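PDB 6ED2: glycosyl hydrolase family 2, TIM barrel domain protein from Faecalibacterium prausnitzii A2-165, which probably hydrolyses beta-glucuronides, as a gut bacterial beta-glucuronidase of glycosyl hydrolase family 2, and binds magnesium. Local coordinates for residues Val492-Tyr497 against His517-Trp522; Ile375-Ala380 against Leu438-Gln443; Thr34-Leu39 against Ala204-Arg209; Val111-Ser116 against Phe137-Ala142. All blocks are in the same frame, centred on the assembly; numbering follows the deposited sequence.

Interaction 1: residues Val492-Tyr497 against His517-Trp522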
loop_
_atom_site.group_PDB
_atom_site.type_symbol
_atom_site.label_atom_id
_atom_site.label_comp_id
_atom_site.label_asym_id
_atom_site.label_seq_id
_atom_site.Cartn_x
_atom_site.Cartn_y
_atom_site.Cartn_z
ATOM N N VAL A 492 -25.031 -16.771 25.944
ATOM C CA VAL A 492 -23.911 -15.909 26.291
ATOM C C VAL A 492 -23.190 -15.510 25.010
ATOM O O VAL A 492 -23.013 -16.335 24.103
ATOM C CB VAL A 492 -22.979 -16.615 27.298
ATOM C CG1 VAL A 492 -21.716 -15.810 27.534
ATOM C CG2 VAL A 492 -23.728 -16.809 28.636
ATOM N N SER A 493 -22.812 -14.227 24.921
ATOM C CA SER A 493 -22.053 -13.669 23.801
ATOM C C SER A 493 -20.735 -13.131 24.332
ATOM O O SER A 493 -20.729 -12.224 25.174
ATOM C CB SER A 493 -22.825 -12.538 23.106
ATOM O OG SER A 493 -24.073 -12.982 22.603
ATOM N N LEU A 494 -19.624 -13.663 23.831
ATOM C CA LEU A 494 -18.310 -13.255 24.312
ATOM C C LEU A 494 -17.587 -12.428 23.258
ATOM O O LEU A 494 -17.616 -12.760 22.067
ATOM C CB LEU A 494 -17.448 -14.471 24.685
ATOM C CG LEU A 494 -17.907 -15.370 25.846
ATOM C CD1 LEU A 494 -16.850 -16.443 26.131
ATOM C CD2 LEU A 494 -18.219 -14.568 27.117
ATOM N N ASN A 495 -16.932 -11.359 23.708
ATOM C CA ASN A 495 -15.954 -10.620 22.917
ATOM C C ASN A 495 -14.577 -10.993 23.450
ATOM O O ASN A 495 -14.197 -10.556 24.540
ATOM C CB ASN A 495 -16.177 -9.108 23.015
ATOM C CG ASN A 495 -17.509 -8.656 22.406
ATOM O OD1 ASN A 495 -18.282 -9.458 21.866
ATOM N ND2 ASN A 495 -17.777 -7.363 22.497
ATOM N N ARG A 496 -13.825 -11.790 22.694
ATOM C CA ARG A 496 -12.552 -12.305 23.182
ATOM C C ARG A 496 -11.440 -12.082 22.165
ATOM O O ARG A 496 -11.638 -12.253 20.962
ATOM C CB ARG A 496 -12.663 -13.786 23.525
ATOM C CG ARG A 496 -13.436 -14.055 24.817
ATOM C CD ARG A 496 -12.846 -13.262 25.965
ATOM N NE ARG A 496 -13.549 -13.472 27.228
ATOM C CZ ARG A 496 -14.570 -12.729 27.657
ATOM N NH1 ARG A 496 -15.035 -11.722 26.928
ATOM N NH2 ARG A 496 -15.129 -12.998 28.826
ATOM N N TYR A 497 -10.266 -11.706 22.666
ATOM C CA TYR A 497 -9.117 -11.323 21.861
ATOM C C TYR A 497 -7.851 -11.982 22.388
ATOM O O TYR A 497 -6.803 -11.338 22.539
ATOM C CB TYR A 497 -8.958 -9.812 21.838
ATOM C CG TYR A 497 -10.054 -9.127 21.060
ATOM C CD1 TYR A 497 -10.035 -9.112 19.668
ATOM C CD2 TYR A 497 -11.117 -8.502 21.717
ATOM C CE1 TYR A 497 -11.036 -8.474 18.944
ATOM C CE2 TYR A 497 -12.121 -7.868 21.008
ATOM C CZ TYR A 497 -12.079 -7.857 19.623
ATOM O OH TYR A 497 -13.083 -7.233 18.921
ATOM N N HIS A 517 -8.547 -22.210 29.193
ATOM C CA HIS A 517 -8.777 -22.088 30.625
ATOM C C HIS A 517 -10.082 -21.349 30.905
ATOM O O HIS A 517 -10.924 -21.832 31.667
ATOM C CB HIS A 517 -7.593 -21.386 31.296
ATOM C CG HIS A 517 -7.769 -21.202 32.773
ATOM N ND1 HIS A 517 -7.624 -22.235 33.679
ATOM C CD2 HIS A 517 -8.114 -20.112 33.499
ATOM C CE1 HIS A 517 -7.846 -21.781 34.899
ATOM N NE2 HIS A 517 -8.146 -20.497 34.816
ATOM N N GLU A 518 -10.288 -20.189 30.272
ATOM C CA GLU A 518 -11.531 -19.451 30.508
ATOM C C GLU A 518 -12.744 -20.214 29.987
ATOM O O GLU A 518 -13.804 -20.209 30.620
ATOM C CB GLU A 518 -11.480 -18.052 29.877
ATOM C CG GLU A 518 -12.614 -17.141 30.392
ATOM C CD GLU A 518 -12.777 -15.821 29.626
ATOM O OE1 GLU A 518 -11.791 -15.345 29.022
ATOM O OE2 GLU A 518 -13.898 -15.248 29.650
ATOM N N MET A 519 -12.616 -20.873 28.834
ATOM C CA MET A 519 -13.757 -21.605 28.301
ATOM C C MET A 519 -14.185 -22.730 29.237
ATOM O O MET A 519 -15.384 -23.024 29.340
ATOM C CB MET A 519 -13.439 -22.158 26.909
ATOM C CG MET A 519 -13.251 -21.074 25.848
ATOM S SD MET A 519 -14.557 -19.818 25.899
ATOM C CE MET A 519 -15.896 -20.740 25.184
ATOM N N ASP A 520 -13.231 -23.374 29.924
ATOM C CA ASP A 520 -13.610 -24.379 30.915
ATOM C C ASP A 520 -14.461 -23.761 32.017
ATOM O O ASP A 520 -15.376 -24.414 32.523
ATOM C CB ASP A 520 -12.374 -25.056 31.518
ATOM C CG ASP A 520 -11.540 -25.821 30.475
ATOM O OD1 ASP A 520 -12.097 -26.293 29.448
ATOM O OD2 ASP A 520 -10.309 -25.957 30.691
ATOM N N GLY A 521 -14.179 -22.507 32.387
ATOM C CA GLY A 521 -15.049 -21.792 33.311
ATOM C C GLY A 521 -16.445 -21.565 32.753
ATOM O O GLY A 521 -17.443 -21.823 33.433
ATOM N N TRP A 522 -16.537 -21.082 31.499
ATOM C CA TRP A 522 -17.851 -20.869 30.887
ATOM C C TRP A 522 -18.636 -22.171 30.794
ATOM O O TRP A 522 -19.863 -22.180 30.959
ATOM C CB TRP A 522 -17.717 -20.216 29.498
ATOM C CG TRP A 522 -17.374 -18.804 29.639
ATOM C CD1 TRP A 522 -16.166 -18.220 29.380
ATOM C CD2 TRP A 522 -18.221 -17.771 30.157
ATOM N NE1 TRP A 522 -16.211 -16.883 29.704
ATOM C CE2 TRP A 522 -17.466 -16.581 30.173
ATOM C CE3 TRP A 522 -19.546 -17.738 30.602
ATOM C CZ2 TRP A 522 -17.987 -15.370 30.627
ATOM C CZ3 TRP A 522 -20.071 -16.526 31.043
ATOM C CH2 TRP A 522 -19.292 -15.362 31.053
#
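Leu494 lays both its methyls over one face of the Trp522 indole. CD1 sits above the five-membered ring, 3.9 Å from its centroid and 22° off the normal, a CH-pi contact, while CD2 lies towards the six-membered part, 3.6 Å from CZ2 of Trp522. The leucine holds CG anti to its carbonyl carbon, and this sends the isobutyl fork from strand 492-495 towards helix 508-525. Val492 adds CG1 against CZ3 farther along the same face, and the thioether of Met519 touches Leu494 from the preceding turn of the helix. Branched and aromatic side chains suit this layer, the usual filling between strand and helix in a beta-alpha-beta unit of a TIM barrel; strand and helix run nearly antiparallel.

Beside this apolar patch lies a buried ion pair. Arg496 offers its NE and NH2 edge to the carboxylate of Glu518, the two planes 31° apart. NH2 reaches OE2 of Glu518 at 2.7 Å, using the syn lone pair, and NE is shared between OE1 and OE2. On the anti side of OE2, though tilted out of the carboxylate plane, comes the indole NE1 of Trp522, 2.8 Å away in a nearly straight bond (170°). Tyr498 OH binds OE1, and Arg496 NH1 is taken by the carbonyls of Asn495 and Val474. With three donors on one oxygen and a guanidinium alongside, Glu518 probably stays ionised despite its burial, and its bond to NE1, with Leu494 on the ring face, helps to hold the indole's rotation.

Interaction 2: residues Ile375-Ala380 against Leu438-Gln443; sequences IDEVPA and LLNEPQ
Strands 373-377 and 433-440 are parallel neighbours in the TIM barrel, and the two segments meet where the first has passed into loop and the second is ending. The chain leaving strand 373-377 swings round, so that its direction from Glu377 to Ala380 makes 70° with that of Leu438-Asn440. A single direct hydrogen bond joins them: Asn440 N donates to Ala380 O at 2.8 Å, almost straight at 171°. The CA of Leu439 adds a CH···O contact to the same oxygen.

Small size suits Ala380, whose CB fits 3.2 Å from Leu438 O and also rests near Leu439 CB. Val378 puts CG1 against that same Leu438 carbonyl, 3.3 Å from its O. Helix 409-427 closes over this side through His416 and Ala419.

Glu377 carries its carboxylate on an extended chain to the flank of Asn440, where OE2 lies 3.5 Å from CB of Asn440, a packing contact. Its polar partners are elsewhere: OE1 meets Ser437 and Arg353, OE2 His356. Asn440 OD1 likewise turns to Thr473 and Arg353, while ND2 bonds a glycerol, probably from the crystallisation liquor, at the C-terminal ends of the strands, where TIM-barrel enzymes have their active sites. One water bridges the two segments, donating to Ala380 O at 3.0 Å and to Asn440 O at 2.8 Å.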
loop_
_atom_site.group_PDB
_atom_site.type_symbol
_atom_site.label_atom_id
_atom_site.label_comp_id
_atom_site.label_asym_id
_atom_site.label_seq_id
_atom_site.Cartn_x
_atom_site.Cartn_y
_atom_site.Cartn_z
ATOM N N ILE A 375 -29.007 -10.294 14.979
ATOM C CA ILE A 375 -29.057 -9.981 16.398
ATOM C C ILE A 375 -29.137 -8.467 16.532
ATOM O O ILE A 375 -28.190 -7.755 16.191
ATOM C CB ILE A 375 -27.845 -10.543 17.149
ATOM C CG1 ILE A 375 -27.758 -12.061 16.939
ATOM C CG2 ILE A 375 -27.948 -10.199 18.625
ATOM C CD1 ILE A 375 -26.542 -12.703 17.587
ATOM N N ASP A 376 -30.262 -7.976 17.045
ATOM C CA ASP A 376 -30.587 -6.554 17.060
ATOM C C ASP A 376 -30.099 -5.948 18.368
ATOM O O ASP A 376 -30.479 -6.413 19.455
ATOM C CB ASP A 376 -32.097 -6.372 16.909
ATOM C CG ASP A 376 -32.489 -5.053 16.228
ATOM O OD1 ASP A 376 -31.620 -4.181 15.944
ATOM O OD2 ASP A 376 -33.708 -4.892 15.995
ATOM N N GLU A 377 -29.288 -4.900 18.273
ATOM C CA GLU A 377 -28.578 -4.372 19.429
ATOM C C GLU A 377 -28.890 -2.896 19.649
ATOM O O GLU A 377 -28.800 -2.079 18.724
ATOM C CB GLU A 377 -27.069 -4.570 19.269
ATOM C CG GLU A 377 -26.268 -4.073 20.471
ATOM C CD GLU A 377 -24.817 -4.559 20.454
ATOM O OE1 GLU A 377 -24.588 -5.789 20.593
ATOM O OE2 GLU A 377 -23.909 -3.704 20.312
ATOM N N VAL A 378 -29.201 -2.560 20.892
ATOM C CA VAL A 378 -29.493 -1.200 21.337
ATOM C C VAL A 378 -28.172 -0.479 21.630
ATOM O O VAL A 378 -27.164 -1.146 21.897
ATOM C CB VAL A 378 -30.449 -1.294 22.542
ATOM C CG1 VAL A 378 -29.697 -1.552 23.835
ATOM C CG2 VAL A 378 -31.396 -0.124 22.623
ATOM N N PRO A 379 -28.074 0.869 21.551
ATOM C CA PRO A 379 -26.739 1.494 21.684
ATOM C C PRO A 379 -26.190 1.543 23.109
ATOM O O PRO A 379 -25.566 2.535 23.504
ATOM C CB PRO A 379 -26.954 2.910 21.129
ATOM C CG PRO A 379 -28.302 2.887 20.453
ATOM C CD PRO A 379 -29.093 1.869 21.194
ATOM N N ALA A 380 -26.378 0.465 23.877
ATOM C CA ALA A 380 -25.920 0.395 25.268
ATOM C C ALA A 380 -24.454 -0.043 25.312
ATOM O O ALA A 380 -24.091 -1.142 25.749
ATOM C CB ALA A 380 -26.802 -0.549 26.070
ATOM N N LEU A 438 -28.702 -6.536 24.551
ATOM C CA LEU A 438 -29.177 -5.433 25.379
ATOM C C LEU A 438 -28.070 -4.489 25.829
ATOM O O LEU A 438 -28.371 -3.362 26.239
ATOM C CB LEU A 438 -29.909 -5.980 26.609
ATOM C CG LEU A 438 -31.402 -6.334 26.514
ATOM C CD1 LEU A 438 -31.767 -7.047 25.258
ATOM C CD2 LEU A 438 -31.831 -7.175 27.704
ATOM N N LEU A 439 -26.811 -4.929 25.779
ATOM C CA LEU A 439 -25.654 -4.122 26.148
ATOM C C LEU A 439 -24.451 -4.669 25.401
ATOM O O LEU A 439 -24.400 -5.862 25.085
ATOM C CB LEU A 439 -25.357 -4.138 27.661
ATOM C CG LEU A 439 -26.440 -3.916 28.721
ATOM C CD1 LEU A 439 -27.013 -5.241 29.153
ATOM C CD2 LEU A 439 -25.878 -3.163 29.920
ATOM N N ASN A 440 -23.494 -3.790 25.087
ATOM C CA ASN A 440 -22.216 -4.220 24.521
ATOM C C ASN A 440 -21.113 -3.894 25.514
ATOM O O ASN A 440 -20.833 -2.717 25.779
ATOM C CB ASN A 440 -21.907 -3.576 23.167
ATOM C CG ASN A 440 -20.587 -4.102 22.567
ATOM O OD1 ASN A 440 -20.522 -5.222 22.043
ATOM N ND2 ASN A 440 -19.532 -3.302 22.669
ATOM N N GLU A 441 -20.487 -4.935 26.045
ATOM C CA GLU A 441 -19.344 -4.810 26.941
ATOM C C GLU A 441 -19.603 -3.874 28.128
ATOM O O GLU A 441 -18.838 -2.938 28.366
ATOM C CB GLU A 441 -18.120 -4.348 26.163
ATOM C CG GLU A 441 -17.634 -5.348 25.141
ATOM C CD GLU A 441 -16.339 -4.918 24.485
ATOM O OE1 GLU A 441 -15.972 -3.729 24.601
ATOM O OE2 GLU A 441 -15.682 -5.768 23.855
ATOM N N PRO A 442 -20.666 -4.105 28.893
ATOM C CA PRO A 442 -20.843 -3.344 30.131
ATOM C C PRO A 442 -19.889 -3.872 31.188
ATOM O O PRO A 442 -19.425 -5.013 31.128
ATOM C CB PRO A 442 -22.303 -3.618 30.513
ATOM C CG PRO A 442 -22.541 -4.984 30.000
ATOM C CD PRO A 442 -21.689 -5.160 28.756
ATOM N N GLN A 443 -19.589 -3.017 32.163
ATOM C CA GLN A 443 -18.771 -3.429 33.300
ATOM C C GLN A 443 -19.644 -4.276 34.236
ATOM O O GLN A 443 -20.086 -3.831 35.293
ATOM C CB GLN A 443 -18.188 -2.206 34.007
ATOM C CG GLN A 443 -17.247 -2.527 35.180
ATOM C CD GLN A 443 -16.685 -1.276 35.861
ATOM O OE1 GLN A 443 -17.303 -0.207 35.869
ATOM N NE2 GLN A 443 -15.494 -1.409 36.423
HETATM O O HOH W 1 -21.883 -1.023 27.781
#

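Interaction 3: residues Thr34-Leu39 against Ala204-Arg209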
loop_
_atom_site.group_PDB
_atom_site.type_symbol
_atom_site.label_atom_id
_atom_site.label_comp_id
_atom_site.label_asym_id
_atom_site.label_seq_id
_atom_site.Cartn_x
_atom_site.Cartn_y
_atom_site.Cartn_z
ATOM N N THR A 34 -49.756 4.080 0.408
ATOM C CA THR A 34 -50.832 3.094 0.364
ATOM C C THR A 34 -52.068 3.742 -0.249
ATOM O O THR A 34 -52.082 4.938 -0.555
ATOM C CB THR A 34 -51.169 2.551 1.771
ATOM O OG1 THR A 34 -51.875 3.560 2.514
ATOM C CG2 THR A 34 -49.901 2.154 2.548
ATOM N N THR A 35 -53.128 2.948 -0.384
ATOM C CA THR A 35 -54.436 3.450 -0.770
ATOM C C THR A 35 -54.769 4.762 -0.074
ATOM O O THR A 35 -55.330 5.671 -0.699
ATOM C CB THR A 35 -55.498 2.408 -0.442
ATOM O OG1 THR A 35 -55.311 1.271 -1.289
ATOM C CG2 THR A 35 -56.893 2.976 -0.654
ATOM N N THR A 36 -54.387 4.884 1.209
ATOM C CA THR A 36 -54.795 6.005 2.049
ATOM C C THR A 36 -53.653 6.875 2.544
ATOM O O THR A 36 -53.916 7.910 3.175
ATOM C CB THR A 36 -55.549 5.496 3.283
ATOM O OG1 THR A 36 -54.675 4.637 4.021
ATOM C CG2 THR A 36 -56.785 4.699 2.880
ATOM N N ARG A 37 -52.405 6.487 2.329
ATOM C CA ARG A 37 -51.272 7.241 2.850
ATOM C C ARG A 37 -50.436 7.782 1.702
ATOM O O ARG A 37 -50.138 7.060 0.743
ATOM C CB ARG A 37 -50.414 6.368 3.764
ATOM C CG ARG A 37 -51.181 5.831 4.991
ATOM C CD ARG A 37 -50.269 4.988 5.885
ATOM N NE ARG A 37 -50.979 4.448 7.049
ATOM C CZ ARG A 37 -50.398 4.209 8.223
ATOM N NH1 ARG A 37 -49.098 4.464 8.383
ATOM N NH2 ARG A 37 -51.112 3.720 9.235
ATOM N N ARG A 38 -50.062 9.045 1.803
ATOM C CA ARG A 38 -49.137 9.657 0.864
ATOM C C ARG A 38 -47.753 9.709 1.491
ATOM O O ARG A 38 -47.608 9.785 2.717
ATOM C CB ARG A 38 -49.602 11.059 0.473
ATOM C CG ARG A 38 -51.029 11.088 -0.043
ATOM C CD ARG A 38 -51.252 10.038 -1.107
ATOM N NE ARG A 38 -52.664 9.955 -1.512
ATOM C CZ ARG A 38 -53.409 8.845 -1.494
ATOM N NH1 ARG A 38 -52.896 7.684 -1.086
ATOM N NH2 ARG A 38 -54.677 8.892 -1.898
ATOM N N LEU A 39 -46.736 9.669 0.636
ATOM C CA LEU A 39 -45.350 9.578 1.079
ATOM C C LEU A 39 -44.463 10.387 0.139
ATOM O O LEU A 39 -44.435 10.131 -1.069
ATOM C CB LEU A 39 -44.906 8.113 1.121
ATOM C CG LEU A 39 -43.488 7.885 1.647
ATOM C CD1 LEU A 39 -43.365 8.450 3.042
ATOM C CD2 LEU A 39 -43.130 6.414 1.609
ATOM N N ALA A 204 -48.754 12.134 4.432
ATOM C CA ALA A 204 -50.151 12.476 4.660
ATOM C C ALA A 204 -50.845 11.198 5.107
ATOM O O ALA A 204 -50.837 10.200 4.379
ATOM C CB ALA A 204 -50.805 13.058 3.403
ATOM N N LEU A 205 -51.386 11.208 6.328
ATOM C CA LEU A 205 -51.956 10.008 6.935
ATOM C C LEU A 205 -53.385 10.278 7.387
ATOM O O LEU A 205 -53.690 11.384 7.853
ATOM C CB LEU A 205 -51.116 9.560 8.139
ATOM C CG LEU A 205 -49.612 9.408 7.910
ATOM C CD1 LEU A 205 -48.900 9.210 9.221
ATOM C CD2 LEU A 205 -49.343 8.251 6.966
ATOM N N PRO A 206 -54.278 9.301 7.273
ATOM C CA PRO A 206 -55.629 9.481 7.823
ATOM C C PRO A 206 -55.558 9.730 9.327
ATOM O O PRO A 206 -54.682 9.217 10.028
ATOM C CB PRO A 206 -56.335 8.150 7.508
ATOM C CG PRO A 206 -55.465 7.451 6.513
ATOM C CD PRO A 206 -54.056 7.930 6.788
ATOM N N LYS A 207 -56.480 10.556 9.819
ATOM C CA LYS A 207 -56.477 10.872 11.239
ATOM C C LYS A 207 -56.766 9.643 12.097
ATOM O O LYS A 207 -56.244 9.532 13.207
ATOM C CB LYS A 207 -57.462 12.010 11.498
ATOM C CG LYS A 207 -56.758 13.351 11.274
ATOM C CD LYS A 207 -57.671 14.463 10.856
ATOM C CE LYS A 207 -56.924 15.770 10.925
ATOM N NZ LYS A 207 -57.859 16.898 10.752
ATOM N N GLU A 208 -57.551 8.699 11.594
ATOM C CA GLU A 208 -57.700 7.400 12.221
ATOM C C GLU A 208 -56.872 6.389 11.435
ATOM O O GLU A 208 -57.146 6.142 10.258
ATOM C CB GLU A 208 -59.164 6.969 12.262
ATOM C CG GLU A 208 -59.335 5.647 12.990
ATOM C CD GLU A 208 -60.779 5.171 13.076
ATOM O OE1 GLU A 208 -61.691 5.955 12.738
ATOM O OE2 GLU A 208 -60.996 4.010 13.507
ATOM N N ARG A 209 -55.883 5.781 12.083
ATOM C CA ARG A 209 -54.947 4.971 11.317
ATOM C C ARG A 209 -54.327 3.885 12.182
ATOM O O ARG A 209 -54.326 3.962 13.411
ATOM C CB ARG A 209 -53.838 5.839 10.729
ATOM C CG ARG A 209 -53.080 6.637 11.792
ATOM C CD ARG A 209 -51.910 7.326 11.149
ATOM N NE ARG A 209 -51.206 8.252 12.028
ATOM C CZ ARG A 209 -51.607 9.486 12.300
ATOM N NH1 ARG A 209 -52.754 9.949 11.803
ATOM N NH2 ARG A 209 -50.873 10.251 13.093
#
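Arg37 stretches its aliphatic chain across Leu205, whose CD2 rests 3.6 Å from both CG and CD of the arginine. Farther out its guanidinium stands at 89° to that of Arg209, with CD of Arg209 over its face and Arg37 NH2 3.8 Å from Arg209 CB. The charged ends look elsewhere: Arg37 NH2 pairs with Asp289 and Val210 O, and Arg209 NH1 with Pro206 O and Asp109. With an alanine in place of Arg37, Asp289 would probably lose this salt bridge and Leu205 CD2 the aliphatic chain packed on it.

Pro206 crosses Thr36 at about a right angle, its CG 3.8 Å from Thr36 CB, while the threonine hydroxyl is bonded to the backbone N of Glu290 and to OD1 of Asp289. The small methyl of Ala204 lies beside Arg38, CB to CB at 3.7 Å. The bent arginine curls away to Glu104 of the second subunit.

Thr34 OG1 takes the N-H of Thr36 in an ST turn. Bonded both ways (Arg38 N to Ala204 O 2.9 Å), Arg38 and Ala204 form an antiparallel hydrogen-bonded pair where strands 38-51 and 200-205 meet in the sugar-binding domain, and the flanking loops pack on strand 286-295.

Interaction 4: residues Val111-Ser116 against Phe137-Ala142; sequences VLRFGS and FLPFDA
Phe114 and Phe140 form the tight side. Their planes are nearly parallel, 13° apart, but so slid that the rings barely overlap, centroids 5.2 Å apart. Over one face of Phe140 lies CB of Phe114, in a CH-pi contact 4.1 Å from the ring centroid, and His133 also stacks with this ring. Phe140 turns its ring there by placing CG between its N and carbonyl carbon (chi1 64°). Flat aromatic rings suit this face, where Ala121 and Val123 of strand 120-125 press on Phe140, and the methyl of Ala142 lies beside Leu112.

The face of Arg113 and Asp141 is mixed, with an ion pair beside Val111 and Pro139, and less enclosed, since Asp141 is partly exposed. Arg113, bent twice, brings NE to Asp141 OD1 at 2.7 Å, the oxygen near the guanidinium plane, while Pro139 runs alongside with CG over one guanidinium face. NH2 continues to Leu29 O. A leucine in place of Arg113 would probably leave Asp141 without this countercharge and Leu29 O without this donor.

Four backbone bonds, two each for Leu112 with Ala142 and Phe114 with Phe140, join antiparallel strands 109-114 and 140-143 in the sheet of the family 2 sugar-binding domain.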
loop_
_atom_site.group_PDB
_atom_site.type_symbol
_atom_site.label_atom_id
_atom_site.label_comp_id
_atom_site.label_asym_id
_atom_site.label_seq_id
_atom_site.Cartn_x
_atom_site.Cartn_y
_atom_site.Cartn_z
ATOM N N VAL A 111 -47.429 14.635 8.830
ATOM C CA VAL A 111 -46.447 14.100 9.765
ATOM C C VAL A 111 -45.091 13.995 9.077
ATOM O O VAL A 111 -44.992 13.427 7.982
ATOM C CB VAL A 111 -46.876 12.711 10.296
ATOM C CG1 VAL A 111 -45.930 12.247 11.397
ATOM C CG2 VAL A 111 -48.345 12.716 10.780
ATOM N N LEU A 112 -44.046 14.489 9.748
ATOM C CA LEU A 112 -42.656 14.283 9.340
ATOM C C LEU A 112 -42.058 13.080 10.063
ATOM O O LEU A 112 -42.203 12.955 11.279
ATOM C CB LEU A 112 -41.823 15.521 9.658
ATOM C CG LEU A 112 -42.246 16.777 8.909
ATOM C CD1 LEU A 112 -41.607 17.990 9.548
ATOM C CD2 LEU A 112 -41.867 16.645 7.429
ATOM N N ARG A 113 -41.389 12.197 9.322
ATOM C CA ARG A 113 -40.629 11.094 9.901
ATOM C C ARG A 113 -39.134 11.318 9.697
ATOM O O ARG A 113 -38.683 11.585 8.572
ATOM C CB ARG A 113 -41.025 9.746 9.291
ATOM C CG ARG A 113 -39.943 8.647 9.478
ATOM C CD ARG A 113 -39.853 8.109 10.940
ATOM N NE ARG A 113 -41.084 7.436 11.364
ATOM C CZ ARG A 113 -41.340 6.133 11.214
ATOM N NH1 ARG A 113 -40.452 5.320 10.640
ATOM N NH2 ARG A 113 -42.505 5.636 11.634
ATOM N N PHE A 114 -38.375 11.218 10.781
ATOM C CA PHE A 114 -36.921 11.139 10.737
ATOM C C PHE A 114 -36.493 9.712 11.058
ATOM O O PHE A 114 -36.762 9.214 12.161
ATOM C CB PHE A 114 -36.293 12.119 11.719
ATOM C CG PHE A 114 -36.619 13.548 11.422
ATOM C CD1 PHE A 114 -35.734 14.335 10.698
ATOM C CD2 PHE A 114 -37.814 14.104 11.848
ATOM C CE1 PHE A 114 -36.039 15.658 10.402
ATOM C CE2 PHE A 114 -38.127 15.434 11.561
ATOM C CZ PHE A 114 -37.243 16.207 10.835
ATOM N N GLY A 115 -35.878 9.042 10.080
ATOM C CA GLY A 115 -35.250 7.757 10.352
ATOM C C GLY A 115 -34.362 7.827 11.581
ATOM O O GLY A 115 -34.425 6.964 12.459
ATOM N N SER A 116 -33.558 8.889 11.686
ATOM C CA SER A 116 -32.775 9.169 12.885
ATOM C C SER A 116 -32.184 10.566 12.767
ATOM O O SER A 116 -32.020 11.102 11.664
ATOM C CB SER A 116 -31.649 8.144 13.101
ATOM O OG SER A 116 -30.656 8.250 12.089
ATOM N N PHE A 137 -30.287 6.757 16.955
ATOM C CA PHE A 137 -30.310 5.608 16.059
ATOM C C PHE A 137 -31.684 4.990 15.905
ATOM O O PHE A 137 -31.791 3.855 15.409
ATOM C CB PHE A 137 -29.287 4.561 16.525
ATOM C CG PHE A 137 -27.897 5.109 16.591
ATOM C CD1 PHE A 137 -27.071 5.061 15.479
ATOM C CD2 PHE A 137 -27.455 5.768 17.723
ATOM C CE1 PHE A 137 -25.806 5.603 15.511
ATOM C CE2 PHE A 137 -26.192 6.322 17.772
ATOM C CZ PHE A 137 -25.357 6.225 16.658
ATOM N N LEU A 138 -32.740 5.711 16.258
ATOM C CA LEU A 138 -34.083 5.160 16.146
ATOM C C LEU A 138 -35.020 6.267 15.695
ATOM O O LEU A 138 -34.733 7.448 15.917
ATOM C CB LEU A 138 -34.556 4.547 17.486
ATOM C CG LEU A 138 -33.914 3.194 17.800
ATOM C CD1 LEU A 138 -34.052 2.845 19.299
ATOM C CD2 LEU A 138 -34.520 2.073 16.908
ATOM N N PRO A 139 -36.129 5.923 15.046
ATOM C CA PRO A 139 -36.943 6.938 14.371
ATOM C C PRO A 139 -37.910 7.650 15.300
ATOM O O PRO A 139 -38.304 7.141 16.353
ATOM C CB PRO A 139 -37.724 6.130 13.327
ATOM C CG PRO A 139 -37.808 4.763 13.905
ATOM C CD PRO A 139 -36.537 4.554 14.689
ATOM N N PHE A 140 -38.339 8.829 14.847
ATOM C CA PHE A 140 -39.372 9.583 15.529
ATOM C C PHE A 140 -40.140 10.436 14.525
ATOM O O PHE A 140 -39.635 10.779 13.451
ATOM C CB PHE A 140 -38.778 10.444 16.636
ATOM C CG PHE A 140 -37.855 11.509 16.147
ATOM C CD1 PHE A 140 -38.299 12.816 16.012
ATOM C CD2 PHE A 140 -36.530 11.211 15.835
ATOM C CE1 PHE A 140 -37.431 13.822 15.577
ATOM C CE2 PHE A 140 -35.665 12.194 15.403
ATOM C CZ PHE A 140 -36.115 13.507 15.273
ATOM N N ASP A 141 -41.371 10.786 14.902
ATOM C CA ASP A 141 -42.289 11.548 14.068
ATOM C C ASP A 141 -42.586 12.917 14.674
ATOM O O ASP A 141 -42.500 13.117 15.892
ATOM C CB ASP A 141 -43.606 10.786 13.878
ATOM C CG ASP A 141 -43.455 9.539 13.008
ATOM O OD1 ASP A 141 -42.630 9.548 12.060
ATOM O OD2 ASP A 141 -44.171 8.540 13.269
ATOM N N ALA A 142 -42.947 13.863 13.809
ATOM C CA ALA A 142 -43.417 15.181 14.222
ATOM C C ALA A 142 -44.709 15.483 13.481
ATOM O O ALA A 142 -44.715 15.548 12.244
ATOM C CB ALA A 142 -42.380 16.266 13.938
#

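From the N terminus, the chain first passes Thr34-Leu39, which meets Ala204-Arg209 only after 164 intervening residues; interaction 3 thus closes a long loop that takes in most of the sugar-binding domain. Interaction 4, joining Val111-Ser116 to Phe137-Ala142, is nested inside it, and strands 109-114 and 200-205 are neighbours in one sheet, with Leu205 packed on Val111. Interactions 2 and 1 follow in series within the TIM barrel, and none of the loops cross. Pro379 of interaction 2 packs on Phe137 of interaction 4, joining barrel to beta domain. Asn495 and Glu441 then link interactions 1 and 2 through a probable hydrogen bond.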